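Local coordinates for protein probable glutathione reductase (Sinorhizobium meliloti, PDB 4DNA) that probably catalyses the NADPH-dependent reduction of glutathione disulfide to glutathione, using one bound FAD per subunit, at residues C230-S236 / A247-H252; D242-V246 / V256-V260; E369-F375 / T389-V395. All blocks are in the same frame, centred on the assembly; numbering follows the deposited sequence.

Interaction 1: residues C230-S236 / A247-H252; sequences CEDIIQS and ATTMKH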
loop_
_atom_site.group_PDB
_atom_site.type_symbol
_atom_site.label_atom_id
_atom_site.label_comp_id
_atom_site.label_asym_id
_atom_site.label_seq_id
_atom_site.Cartn_x
_atom_site.Cartn_y
_atom_site.Cartn_z
ATOM N N CYS A 230 18.649 -23.028 -11.188
ATOM C CA CYS A 230 18.210 -23.846 -10.074
ATOM C C CYS A 230 18.973 -25.177 -9.974
ATOM O O CYS A 230 19.643 -25.591 -10.923
ATOM C CB CYS A 230 16.692 -24.057 -10.161
ATOM S SG CYS A 230 15.755 -22.753 -9.324
ATOM N N GLU A 231 18.873 -25.816 -8.807
ATOM C CA GLU A 231 19.417 -27.152 -8.560
ATOM C C GLU A 231 20.888 -27.229 -8.913
ATOM O O GLU A 231 21.322 -28.166 -9.583
ATOM C CB GLU A 231 18.662 -28.225 -9.362
ATOM C CG GLU A 231 17.139 -28.167 -9.305
ATOM C CD GLU A 231 16.495 -29.501 -9.629
ATOM O OE1 GLU A 231 17.229 -30.491 -9.805
ATOM O OE2 GLU A 231 15.253 -29.569 -9.693
ATOM N N ASP A 232 21.654 -26.241 -8.465
ATOM C CA ASP A 232 23.058 -26.138 -8.845
ATOM C C ASP A 232 23.865 -25.376 -7.810
ATOM O O ASP A 232 23.313 -24.634 -7.008
ATOM C CB ASP A 232 23.179 -25.463 -10.209
ATOM C CG ASP A 232 24.479 -25.786 -10.913
ATOM O OD1 ASP A 232 25.277 -26.614 -10.411
ATOM O OD2 ASP A 232 24.699 -25.193 -11.987
ATOM N N ILE A 233 25.180 -25.556 -7.869
ATOM C CA ILE A 233 26.107 -25.135 -6.830
ATOM C C ILE A 233 27.372 -24.589 -7.495
ATOM O O ILE A 233 27.690 -24.971 -8.629
ATOM C CB ILE A 233 26.423 -26.353 -5.912
ATOM C CG1 ILE A 233 26.669 -25.919 -4.463
ATOM C CG2 ILE A 233 27.549 -27.233 -6.459
ATOM C CD1 ILE A 233 26.392 -27.020 -3.448
ATOM N N ILE A 234 28.095 -23.703 -6.812
ATOM C CA ILE A 234 29.432 -23.294 -7.287
ATOM C C ILE A 234 30.531 -24.253 -6.783
ATOM O O ILE A 234 30.713 -24.394 -5.571
ATOM C CB ILE A 234 29.759 -21.828 -6.913
ATOM C CG1 ILE A 234 28.866 -20.872 -7.697
ATOM C CG2 ILE A 234 31.218 -21.496 -7.203
ATOM C CD1 ILE A 234 28.921 -19.442 -7.218
ATOM N N GLN A 235 31.230 -24.918 -7.717
ATOM C CA GLN A 235 32.354 -25.831 -7.401
ATOM C C GLN A 235 33.528 -25.051 -6.789
ATOM O O GLN A 235 34.083 -25.448 -5.756
ATOM C CB GLN A 235 32.876 -26.595 -8.644
ATOM C CG GLN A 235 31.853 -27.189 -9.607
ATOM C CD GLN A 235 31.380 -28.578 -9.223
ATOM O OE1 GLN A 235 30.975 -28.820 -8.086
ATOM N NE2 GLN A 235 31.406 -29.497 -10.184
ATOM N N SER A 236 33.898 -23.947 -7.449
ATOM C CA SER A 236 35.016 -23.084 -7.039
ATOM C C SER A 236 35.008 -21.748 -7.779
ATOM O O SER A 236 34.485 -21.640 -8.896
ATOM C CB SER A 236 36.346 -23.774 -7.307
ATOM O OG SER A 236 36.525 -23.923 -8.699
ATOM N N ALA A 247 33.647 -18.497 -12.129
ATOM C CA ALA A 247 33.013 -19.421 -11.206
ATOM C C ALA A 247 32.683 -20.724 -11.902
ATOM O O ALA A 247 32.129 -20.722 -13.002
ATOM C CB ALA A 247 31.756 -18.805 -10.642
ATOM N N THR A 248 33.022 -21.831 -11.246
ATOM C CA THR A 248 32.806 -23.172 -11.799
ATOM C C THR A 248 31.542 -23.817 -11.235
ATOM O O THR A 248 31.267 -23.769 -10.037
ATOM C CB THR A 248 34.045 -24.074 -11.591
ATOM O OG1 THR A 248 35.206 -23.377 -12.060
ATOM C CG2 THR A 248 33.926 -25.403 -12.345
ATOM N N THR A 249 30.780 -24.420 -12.129
ATOM C CA THR A 249 29.465 -24.917 -11.818
ATOM C C THR A 249 29.431 -26.391 -12.146
ATOM O O THR A 249 30.132 -26.829 -13.054
ATOM C CB THR A 249 28.448 -24.156 -12.674
ATOM O OG1 THR A 249 28.355 -22.807 -12.199
ATOM C CG2 THR A 249 27.107 -24.786 -12.607
HETATM N N MSE A 250 28.640 -27.158 -11.398
HETATM C CA MSE A 250 28.413 -28.571 -11.728
HETATM C C MSE A 250 27.770 -28.653 -13.084
HETATM O O MSE A 250 28.243 -29.374 -13.978
HETATM C CB MSE A 250 27.425 -29.223 -10.766
HETATM C CG MSE A 250 28.031 -29.814 -9.496
HETATM SE SE MSE A 250 26.715 -31.074 -8.720
HETATM C CE MSE A 250 26.346 -30.266 -6.948
ATOM N N LYS A 251 26.706 -27.869 -13.251
ATOM C CA LYS A 251 25.778 -28.036 -14.359
ATOM C C LYS A 251 25.873 -27.015 -15.506
ATOM O O LYS A 251 25.661 -27.372 -16.663
ATOM C CB LYS A 251 24.356 -28.124 -13.815
ATOM C CG LYS A 251 24.183 -29.242 -12.796
ATOM C CD LYS A 251 22.722 -29.565 -12.540
ATOM C CE LYS A 251 22.598 -30.651 -11.485
ATOM N NZ LYS A 251 21.175 -30.904 -11.133
ATOM N N HIS A 252 26.198 -25.764 -15.208
ATOM C CA HIS A 252 26.202 -24.740 -16.254
ATOM C C HIS A 252 27.575 -24.237 -16.613
ATOM O O HIS A 252 27.736 -23.060 -16.945
ATOM C CB HIS A 252 25.279 -23.589 -15.871
ATOM C CG HIS A 252 23.885 -24.028 -15.447
ATOM N ND1 HIS A 252 23.578 -24.352 -14.172
ATOM C CD2 HIS A 252 22.707 -24.179 -16.182
ATOM C CE1 HIS A 252 22.280 -24.695 -14.095
ATOM N NE2 HIS A 252 21.748 -24.589 -15.324
#
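D232 and H252 meet through their first torsions. CG of D232 stands anti to the backbone N (chi1 -158°), which directs the carboxylate at residues 249-252. CG of H252 lies beside its own backbone N (chi1 -51°), which brings ND1 back to that carboxylate. ND1 of H252 donates to OD2 of D232 at 2.6 Å. OD2 sits at the ring edge, in plane, while ring and carboxylate planes are 47° apart. The position of OD2 is less sure, because it is modelled too near T249. On the other oxygen, I233 N donates to D232 OD1 at 2.8 Å from above the carboxylate plane. K251 N adds a weak bond to OD1. A leucine at D232 would probably leave ND1 of H252 and the I233 amide without their acceptor and let the imidazole turn.

The extended K251 chain runs past D232, and its NZ bonds to E231 O at 3.1 Å, in the carbonyl plane. The methyl CE of selenomethionine M250 lies against CG2 of I233. The Q235 side chain crosses that of M250 at about a right angle, and its amide lies by M250 CG.

Further along, the segments form a short antiparallel pairing. T248 N bonds to S236 O at 2.8 Å, and Q235 N to T248 O at 2.6 Å. I234 faces T249 as a non-hydrogen-bonded pair.

The contact joins the two arms of a β-hairpin, strands 234-239 and 245-249. I234 and A247 rest on L174 of strand 172-176. Backbone bonds join A247 to I255, D232 to Y200 and E231 to G202.

Interaction 2: residues D242-V246 / V256-V260; sequences DGRRV and VADQV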
loop_
_atom_site.group_PDB
_atom_site.type_symbol
_atom_site.label_atom_id
_atom_site.label_comp_id
_atom_site.label_asym_id
_atom_site.label_seq_id
_atom_site.Cartn_x
_atom_site.Cartn_y
_atom_site.Cartn_z
ATOM N N ASP A 242 41.999 -10.391 -16.064
ATOM C CA ASP A 242 41.466 -9.021 -16.005
ATOM C C ASP A 242 40.883 -8.581 -14.663
ATOM O O ASP A 242 40.282 -7.512 -14.577
ATOM C CB ASP A 242 40.427 -8.811 -17.110
ATOM C CG ASP A 242 40.967 -9.135 -18.486
ATOM O OD1 ASP A 242 42.184 -8.953 -18.737
ATOM O OD2 ASP A 242 40.160 -9.576 -19.323
ATOM N N GLY A 243 41.062 -9.395 -13.625
ATOM C CA GLY A 243 40.478 -9.111 -12.308
ATOM C C GLY A 243 39.063 -9.650 -12.120
ATOM O O GLY A 243 38.562 -9.720 -10.993
ATOM N N ARG A 244 38.424 -10.027 -13.227
ATOM C CA ARG A 244 37.098 -10.634 -13.212
ATOM C C ARG A 244 37.114 -12.018 -12.573
ATOM O O ARG A 244 38.168 -12.642 -12.472
ATOM C CB ARG A 244 36.531 -10.710 -14.632
ATOM C CG ARG A 244 35.697 -9.499 -15.001
ATOM C CD ARG A 244 34.946 -9.698 -16.299
ATOM N NE ARG A 244 35.661 -9.113 -17.431
ATOM C CZ ARG A 244 35.444 -7.890 -17.905
ATOM N NH1 ARG A 244 36.143 -7.448 -18.938
ATOM N NH2 ARG A 244 34.518 -7.113 -17.356
ATOM N N ARG A 245 35.942 -12.486 -12.146
ATOM C CA ARG A 245 35.818 -13.765 -11.452
ATOM C C ARG A 245 35.206 -14.857 -12.307
ATOM O O ARG A 245 34.141 -14.688 -12.912
ATOM C CB ARG A 245 35.022 -13.612 -10.157
ATOM C CG ARG A 245 35.816 -13.013 -9.007
ATOM C CD ARG A 245 35.820 -11.491 -9.032
ATOM N NE ARG A 245 36.359 -10.964 -7.781
ATOM C CZ ARG A 245 37.637 -10.662 -7.578
ATOM N NH1 ARG A 245 38.018 -10.217 -6.399
ATOM N NH2 ARG A 245 38.540 -10.802 -8.543
ATOM N N VAL A 246 35.907 -15.979 -12.351
ATOM C CA VAL A 246 35.429 -17.150 -13.048
ATOM C C VAL A 246 34.915 -18.122 -12.000
ATOM O O VAL A 246 35.650 -18.505 -11.088
ATOM C CB VAL A 246 36.540 -17.814 -13.876
ATOM C CG1 VAL A 246 35.961 -18.923 -14.741
ATOM C CG2 VAL A 246 37.240 -16.778 -14.740
ATOM N N VAL A 256 31.692 -16.215 -16.043
ATOM C CA VAL A 256 32.560 -15.105 -15.678
ATOM C C VAL A 256 31.716 -13.904 -15.302
ATOM O O VAL A 256 30.754 -13.580 -15.995
ATOM C CB VAL A 256 33.549 -14.737 -16.804
ATOM C CG1 VAL A 256 34.612 -13.789 -16.267
ATOM C CG2 VAL A 256 34.223 -15.976 -17.381
ATOM N N ALA A 257 32.054 -13.256 -14.193
ATOM C CA ALA A 257 31.365 -12.018 -13.793
ATOM C C ALA A 257 32.308 -11.080 -13.065
ATOM O O ALA A 257 33.338 -11.514 -12.546
ATOM C CB ALA A 257 30.157 -12.329 -12.929
ATOM N N ASP A 258 31.962 -9.794 -13.037
ATOM C CA ASP A 258 32.747 -8.810 -12.292
ATOM C C ASP A 258 32.791 -9.110 -10.780
ATOM O O ASP A 258 33.842 -9.037 -10.156
ATOM C CB ASP A 258 32.253 -7.391 -12.573
ATOM C CG ASP A 258 32.747 -6.850 -13.903
ATOM O OD1 ASP A 258 33.884 -7.166 -14.294
ATOM O OD2 ASP A 258 32.011 -6.091 -14.562
ATOM N N GLN A 259 31.652 -9.467 -10.199
ATOM C CA GLN A 259 31.601 -9.840 -8.784
ATOM C C GLN A 259 30.810 -11.132 -8.610
ATOM O O GLN A 259 29.897 -11.430 -9.404
ATOM C CB GLN A 259 30.972 -8.728 -7.936
ATOM C CG GLN A 259 31.632 -7.365 -8.072
ATOM C CD GLN A 259 32.897 -7.222 -7.241
ATOM O OE1 GLN A 259 33.037 -7.816 -6.176
ATOM N NE2 GLN A 259 33.820 -6.417 -7.726
ATOM N N VAL A 260 31.179 -11.898 -7.578
ATOM C CA VAL A 260 30.438 -13.094 -7.175
ATOM C C VAL A 260 29.992 -12.945 -5.726
ATOM O O VAL A 260 30.804 -12.976 -4.816
ATOM C CB VAL A 260 31.263 -14.386 -7.338
ATOM C CG1 VAL A 260 30.467 -15.585 -6.844
ATOM C CG2 VAL A 260 31.662 -14.587 -8.793
HETATM O O HOH W 1 35.811 -8.321 -5.455
#
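R245 and A257 form the tight part of this contact. They are an antiparallel hydrogen-bonded pair in the β-hairpin of strands 245-249 and 254-257. R245 N donates to A257 O, and A257 N donates to R245 O at 2.8 Å. The R245 side chain then folds over residues 258-260. Its CB packs on CG2 of V260 at 3.8 Å. The bend at chi2 (85°) lays CD beside D258 O. Beyond CD, NE makes a weak bond to L156 O. NH1 has a weak bond to a water, which donates to OE1 of Q259.

The other face is looser. V246 and V256 are a non-hydrogen-bonded pair, and their CG2 methyls approach only to 4.1 Å. V256 is exposed. R244 crosses V256 at about a right angle, with CB near CG1.

R244 then runs alongside D258, pointing the same way. Its NH2 forms a salt bridge to D258 OD1 at 3.1 Å. The donor comes on the syn side, and the guanidinium and carboxylate planes are 31° apart. OD2 of D258 takes a bond from E171 N, and D258 N donates to S172 OG. At D258 the chain turns from strand 254-257 into strand 259-262, which lies in the parallel sheet of the NADP-binding domain.

R244 NH2 is shared, because E171 also forms a salt bridge with it. One cation therefore probably offsets two nearby carboxylates at this partly exposed turn.

Interaction 3: residues E369-F375 / T389-V395; sequences EVYRAEF and TIMKLVV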
loop_
_atom_site.group_PDB
_atom_site.type_symbol
_atom_site.label_atom_id
_atom_site.label_comp_id
_atom_site.label_asym_id
_atom_site.label_seq_id
_atom_site.Cartn_x
_atom_site.Cartn_y
_atom_site.Cartn_z
ATOM N N GLU A 369 -10.247 -23.574 1.469
ATOM C CA GLU A 369 -10.697 -22.844 0.288
ATOM C C GLU A 369 -9.624 -21.829 -0.074
ATOM O O GLU A 369 -9.040 -21.178 0.801
ATOM C CB GLU A 369 -12.062 -22.186 0.517
ATOM C CG GLU A 369 -13.173 -23.186 0.840
ATOM C CD GLU A 369 -14.361 -22.617 1.626
ATOM O OE1 GLU A 369 -14.220 -21.605 2.349
ATOM O OE2 GLU A 369 -15.456 -23.214 1.532
ATOM N N VAL A 370 -9.336 -21.736 -1.368
ATOM C CA VAL A 370 -8.290 -20.845 -1.874
ATOM C C VAL A 370 -8.901 -19.815 -2.829
ATOM O O VAL A 370 -9.729 -20.148 -3.703
ATOM C CB VAL A 370 -7.148 -21.630 -2.548
ATOM C CG1 VAL A 370 -6.113 -20.689 -3.131
ATOM C CG2 VAL A 370 -6.495 -22.570 -1.548
ATOM N N TYR A 371 -8.500 -18.560 -2.623
ATOM C CA TYR A 371 -9.049 -17.446 -3.348
ATOM C C TYR A 371 -7.893 -16.734 -4.063
ATOM O O TYR A 371 -7.112 -16.020 -3.445
ATOM C CB TYR A 371 -9.830 -16.551 -2.380
ATOM C CG TYR A 371 -11.078 -17.213 -1.751
ATOM C CD1 TYR A 371 -10.974 -18.029 -0.615
ATOM C CD2 TYR A 371 -12.363 -16.996 -2.275
ATOM C CE1 TYR A 371 -12.097 -18.604 -0.036
ATOM C CE2 TYR A 371 -13.485 -17.580 -1.705
ATOM C CZ TYR A 371 -13.342 -18.385 -0.588
ATOM O OH TYR A 371 -14.442 -18.980 -0.011
ATOM N N ARG A 372 -7.775 -16.970 -5.371
ATOM C CA ARG A 372 -6.597 -16.573 -6.141
ATOM C C ARG A 372 -6.966 -15.549 -7.199
ATOM O O ARG A 372 -7.899 -15.741 -7.972
ATOM C CB ARG A 372 -5.961 -17.794 -6.813
ATOM C CG ARG A 372 -4.509 -17.603 -7.233
ATOM C CD ARG A 372 -4.017 -18.661 -8.204
ATOM N NE ARG A 372 -2.636 -18.405 -8.629
ATOM C CZ ARG A 372 -2.278 -17.841 -9.787
ATOM N NH1 ARG A 372 -3.191 -17.468 -10.681
ATOM N NH2 ARG A 372 -0.994 -17.652 -10.062
ATOM N N ALA A 373 -6.218 -14.455 -7.223
ATOM C CA ALA A 373 -6.496 -13.350 -8.123
ATOM C C ALA A 373 -5.257 -13.064 -8.942
ATOM O O ALA A 373 -4.177 -12.886 -8.384
ATOM C CB ALA A 373 -6.888 -12.118 -7.327
ATOM N N GLU A 374 -5.402 -13.036 -10.259
ATOM C CA GLU A 374 -4.271 -12.739 -11.116
ATOM C C GLU A 374 -4.643 -11.676 -12.130
ATOM O O GLU A 374 -5.606 -11.848 -12.876
ATOM C CB GLU A 374 -3.798 -13.994 -11.824
ATOM C CG GLU A 374 -2.314 -13.971 -12.164
ATOM C CD GLU A 374 -1.894 -15.183 -12.982
ATOM O OE1 GLU A 374 -2.617 -15.500 -13.961
ATOM O OE2 GLU A 374 -0.852 -15.809 -12.638
ATOM N N PHE A 375 -3.884 -10.585 -12.163
ATOM C CA PHE A 375 -4.282 -9.448 -12.976
ATOM C C PHE A 375 -3.190 -8.433 -13.319
ATOM O O PHE A 375 -2.178 -8.301 -12.614
ATOM C CB PHE A 375 -5.492 -8.742 -12.347
ATOM C CG PHE A 375 -5.206 -8.095 -11.027
ATOM C CD1 PHE A 375 -5.282 -8.821 -9.848
ATOM C CD2 PHE A 375 -4.888 -6.745 -10.953
ATOM C CE1 PHE A 375 -5.037 -8.212 -8.619
ATOM C CE2 PHE A 375 -4.642 -6.135 -9.735
ATOM C CZ PHE A 375 -4.720 -6.866 -8.567
ATOM N N THR A 389 -0.226 -9.091 -11.177
ATOM C CA THR A 389 -0.365 -9.127 -9.738
ATOM C C THR A 389 -1.029 -10.440 -9.340
ATOM O O THR A 389 -2.085 -10.795 -9.869
ATOM C CB THR A 389 -1.121 -7.891 -9.197
ATOM O OG1 THR A 389 -0.362 -6.717 -9.490
ATOM C CG2 THR A 389 -1.322 -7.981 -7.690
ATOM N N ILE A 390 -0.378 -11.174 -8.437
ATOM C CA ILE A 390 -1.003 -12.334 -7.827
ATOM C C ILE A 390 -1.392 -11.997 -6.397
ATOM O O ILE A 390 -0.582 -11.465 -5.641
ATOM C CB ILE A 390 -0.131 -13.594 -7.938
ATOM C CG1 ILE A 390 -0.003 -14.006 -9.405
ATOM C CG2 ILE A 390 -0.770 -14.754 -7.199
ATOM C CD1 ILE A 390 1.309 -14.681 -9.744
HETATM N N MSE A 391 -2.653 -12.268 -6.060
HETATM C CA MSE A 391 -3.212 -11.992 -4.733
HETATM C C MSE A 391 -3.950 -13.203 -4.254
HETATM O O MSE A 391 -4.989 -13.555 -4.813
HETATM C CB MSE A 391 -4.211 -10.860 -4.852
HETATM C CG MSE A 391 -3.433 -9.558 -4.835
HETATM SE SE MSE A 391 -4.643 -8.042 -4.493
HETATM C CE MSE A 391 -3.297 -6.624 -4.257
ATOM N N LYS A 392 -3.432 -13.863 -3.221
ATOM C CA LYS A 392 -3.947 -15.175 -2.875
ATOM C C LYS A 392 -4.303 -15.302 -1.412
ATOM O O LYS A 392 -3.469 -15.079 -0.553
ATOM C CB LYS A 392 -2.960 -16.261 -3.313
ATOM C CG LYS A 392 -3.136 -17.615 -2.651
ATOM C CD LYS A 392 -2.952 -18.739 -3.662
ATOM C CE LYS A 392 -2.613 -20.072 -3.009
ATOM N NZ LYS A 392 -1.167 -20.388 -3.041
ATOM N N LEU A 393 -5.555 -15.670 -1.157
ATOM C CA LEU A 393 -6.067 -15.889 0.187
ATOM C C LEU A 393 -6.278 -17.362 0.462
ATOM O O LEU A 393 -6.835 -18.074 -0.390
ATOM C CB LEU A 393 -7.397 -15.168 0.367
ATOM C CG LEU A 393 -7.295 -13.656 0.572
ATOM C CD1 LEU A 393 -8.661 -12.992 0.536
ATOM C CD2 LEU A 393 -6.611 -13.390 1.886
ATOM N N VAL A 394 -5.849 -17.817 1.646
ATOM C CA VAL A 394 -6.028 -19.225 2.048
ATOM C C VAL A 394 -6.935 -19.314 3.289
ATOM O O VAL A 394 -6.689 -18.628 4.295
ATOM C CB VAL A 394 -4.682 -19.931 2.296
ATOM C CG1 VAL A 394 -4.905 -21.406 2.566
ATOM C CG2 VAL A 394 -3.743 -19.749 1.111
ATOM N N VAL A 395 -7.972 -20.154 3.208
ATOM C CA VAL A 395 -9.081 -20.158 4.172
ATOM C C VAL A 395 -9.440 -21.551 4.709
ATOM O O VAL A 395 -9.515 -22.528 3.946
ATOM C CB VAL A 395 -10.322 -19.534 3.526
ATOM C CG1 VAL A 395 -11.588 -19.831 4.322
ATOM C CG2 VAL A 395 -10.100 -18.039 3.343
#
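K392 and V370 meet on one face of two long antiparallel strands, and K392 can be followed outward. Its CB comes no nearer than 4.2 Å to Y371 O. CD touches CG1 of V370 and, more loosely, CG of R372. CE rests on CG1 of V370 at 3.6 Å. A turn at chi4 (-99°) then points NZ to three acids, D210, D212 and E358, in salt bridges.

R372 and E374 share this face. NH2 of R372 bonds to OE2 of E374 at 3.2 Å, and it also reaches D212. I390 crosses R372 obliquely, with CG2 over one guanidinium face, and runs alongside E374, CG1 next to CG.

The opposite face is mostly aromatic and aliphatic. F375 has its ring beside T389. CB of T389 stands over the ring face, 3.9 Å from the F375 ring centroid, as a CH-π contact. Selenomethionine M391 meets the same ring at its edge, with SE 4.1 Å from CE1 of F375, a Met-aromatic contact. CE1 of Y371 touches CG2 of V395 at 4.0 Å. The Y371 OH bonds to R400, which also pairs with E369, and its ring has a cation-π contact with K429.

Regular backbone bonds run from E369-V395 to F375-T389, for example L393 N to Y371 O at 2.8 Å. They build the centre of the sheet in the dimerisation domain.

The buried lysine charge is met by several carboxylates, so K392 is likely to stay protonated. With R372 it ties this sheet to the start of helix 211-223.

Residues 230-236 come first, then 242-246, 247-252 and 256-260. Interactions 1 and 2 therefore cross: each closes a hairpin turn, and the two share strand 245-249. That strand is the middle one of a three-stranded antiparallel sheet, with 234-239 and 254-257 beside it. Interaction 2 leads from this sheet into strand 259-262 of the parallel sheet. The two contacts touch, I234 CD1 to V260 CG1 at 4.2 Å. Interaction 3 follows in series in the dimerisation domain. It closes the loop between strands 367-375 and 389-396, which holds helix 380-383. Its centre is about 35 Å from that of interaction 1 and about 42 Å from that of interaction 2.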